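3-oxoacyl-[acyl-carrier-protein] synthase 3 (PDB 4EWP) probably catalyses the first condensation of fatty acid synthesis, joining an acyl-CoA primer to two carbons from malonyl-ACP, and works as a homodimer. Local coordinates at the interface of chains A and B. Sequence-based numbering; all coordinates share one arbitrary frame. Chains: chain A/B, 3-oxoacyl-[acyl-carrier-protein] synthase 3.

The interface of chains A and B. Residues chain A 262-264, 268, 330, 346, 348; chain B 3-6.
B:Leu5 and B:Val3, in the extended N-terminal segment of chain B, pack on an apolar patch of chain A formed by A:Val264, A:Leu330 and A:Val346. CD2 of B:Leu5 lies 3.8 Å from CG1 of A:Val346, and also meets CG2 of A:Val264; the B:Leu5 and A:Leu330 side chains run antiparallel, their CD2 methyls in contact. B:Val3 crosses A:Val264 at about a right angle, its CG1 3.6 Å from CG2 of that residue. With CG1 anti to the backbone N (chi1 176°), the other branch, CG2, is turned to the carboxylate of A:Asp268. The carbonyl O of B:Val3 sits in plane at the edge of the A:Arg348 guanidinium and takes weak hydrogen bonds from NH1 and NH2, while CD2 of A:Leu330 lies over the centre of one guanidinium face, 3.5 Å above the plane.

B:Lys6 closes the patch at the C-terminal end of helix 240-262. Its backbone N donates to the carbonyl O of A:Ala262 (2.9 Å), from above the carbonyl plane. Along the side chain, CB and CG pass this same oxygen, CD lies 3.9 Å from CA of A:Gly263 and CE 4.0 Å from that CA; the bend at chi4 (63°) then turns the amino NZ back over A:Gly263, modelled too near its CA for this position to be relied on. A water bridges the carbonyl O atoms of A:Gly263 and B:Thr4, with NZ only weakly in range. An alanine in place of B:Lys6 would probably leave A:Gly263 without its aliphatic cover and the helix end without an amino group that may offer a positive charge nearby. The patch, whose centre lies about 18 Å from the active-site A:His275, holds the N-terminal arm of one subunit on its partner and so contributes to the homodimer.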
loop_
_atom_site.group_PDB
_atom_site.type_symbol
_atom_site.label_atom_id
_atom_site.label_comp_id
_atom_site.label_asym_id
_atom_site.label_seq_id
_atom_site.Cartn_x
_atom_site.Cartn_y
_atom_site.Cartn_z
ATOM N N ALA A 262 -15.440 -6.653 20.413
ATOM C CA ALA A 262 -16.574 -5.803 20.063
ATOM C C ALA A 262 -17.579 -5.733 21.213
ATOM O O ALA A 262 -18.351 -4.774 21.326
ATOM C CB ALA A 262 -17.248 -6.303 18.777
ATOM N N GLY A 263 -17.559 -6.754 22.067
ATOM C CA GLY A 263 -18.534 -6.879 23.132
ATOM C C GLY A 263 -19.863 -7.425 22.632
ATOM O O GLY A 263 -20.935 -6.955 23.023
ATOM N N VAL A 264 -19.788 -8.441 21.779
ATOM C CA VAL A 264 -20.930 -8.880 20.990
ATOM C C VAL A 264 -20.970 -10.409 20.929
ATOM O O VAL A 264 -19.926 -11.061 20.933
ATOM C CB VAL A 264 -20.851 -8.236 19.566
ATOM C CG1 VAL A 264 -21.512 -9.090 18.512
ATOM C CG2 VAL A 264 -21.429 -6.820 19.582
ATOM N N ASP A 268 -26.212 -11.485 18.461
ATOM C CA ASP A 268 -26.353 -10.049 18.196
ATOM C C ASP A 268 -26.092 -9.683 16.731
ATOM O O ASP A 268 -26.384 -8.562 16.300
ATOM C CB ASP A 268 -25.404 -9.255 19.096
ATOM C CG ASP A 268 -25.711 -9.434 20.569
ATOM O OD1 ASP A 268 -26.916 -9.429 20.915
ATOM O OD2 ASP A 268 -24.757 -9.587 21.373
ATOM N N LEU A 330 -25.798 -5.448 12.947
ATOM C CA LEU A 330 -24.371 -5.729 13.106
ATOM C C LEU A 330 -23.896 -6.839 12.171
ATOM O O LEU A 330 -24.540 -7.882 12.054
ATOM C CB LEU A 330 -24.054 -6.124 14.548
ATOM C CG LEU A 330 -24.357 -5.069 15.609
ATOM C CD1 LEU A 330 -24.079 -5.641 16.991
ATOM C CD2 LEU A 330 -23.533 -3.819 15.355
ATOM N N VAL A 346 -16.405 -5.942 13.720
ATOM C CA VAL A 346 -17.859 -5.921 13.711
ATOM C C VAL A 346 -18.291 -4.516 13.286
ATOM O O VAL A 346 -17.763 -3.502 13.776
ATOM C CB VAL A 346 -18.447 -6.308 15.068
ATOM C CG1 VAL A 346 -19.951 -6.092 15.074
ATOM C CG2 VAL A 346 -18.096 -7.781 15.390
ATOM N N ARG A 348 -21.632 -1.832 12.088
ATOM C CA ARG A 348 -23.039 -1.501 11.924
ATOM C C ARG A 348 -23.300 -1.233 10.442
ATOM O O ARG A 348 -22.743 -0.297 9.870
ATOM C CB ARG A 348 -23.356 -0.263 12.750
ATOM C CG ARG A 348 -24.829 0.065 12.846
ATOM C CD ARG A 348 -25.180 0.516 14.247
ATOM N NE ARG A 348 -25.866 -0.553 14.965
ATOM C CZ ARG A 348 -25.563 -0.949 16.198
ATOM N NH1 ARG A 348 -24.575 -0.359 16.865
ATOM N NH2 ARG A 348 -26.250 -1.938 16.760
ATOM N N VAL B 3 -27.473 -2.976 21.232
ATOM C CA VAL B 3 -26.091 -3.385 21.489
ATOM C C VAL B 3 -25.087 -2.300 21.099
ATOM O O VAL B 3 -24.985 -1.921 19.930
ATOM C CB VAL B 3 -25.734 -4.705 20.766
ATOM C CG1 VAL B 3 -24.265 -5.041 20.967
ATOM C CG2 VAL B 3 -26.614 -5.843 21.266
ATOM N N THR B 4 -24.344 -1.807 22.086
ATOM C CA THR B 4 -23.323 -0.796 21.845
ATOM C C THR B 4 -21.931 -1.420 21.713
ATOM O O THR B 4 -21.468 -2.120 22.614
ATOM C CB THR B 4 -23.286 0.254 22.966
ATOM O OG1 THR B 4 -24.605 0.768 23.197
ATOM C CG2 THR B 4 -22.351 1.394 22.586
ATOM N N LEU B 5 -21.274 -1.156 20.588
ATOM C CA LEU B 5 -19.961 -1.713 20.314
ATOM C C LEU B 5 -18.913 -1.103 21.219
ATOM O O LEU B 5 -18.959 0.088 21.516
ATOM C CB LEU B 5 -19.556 -1.457 18.867
ATOM C CG LEU B 5 -20.410 -2.038 17.749
ATOM C CD1 LEU B 5 -19.837 -1.581 16.405
ATOM C CD2 LEU B 5 -20.446 -3.558 17.839
ATOM N N LYS B 6 -17.958 -1.924 21.643
ATOM C CA LYS B 6 -16.875 -1.460 22.495
ATOM C C LYS B 6 -15.900 -0.679 21.642
ATOM O O LYS B 6 -15.853 -0.855 20.425
ATOM C CB LYS B 6 -16.169 -2.639 23.178
ATOM C CG LYS B 6 -17.041 -3.407 24.175
ATOM C CD LYS B 6 -16.208 -4.408 24.954
ATOM C CE LYS B 6 -16.945 -4.926 26.183
ATOM N NZ LYS B 6 -18.199 -5.670 25.863
HETATM O O HOH W 1 -21.172 -4.430 24.737
#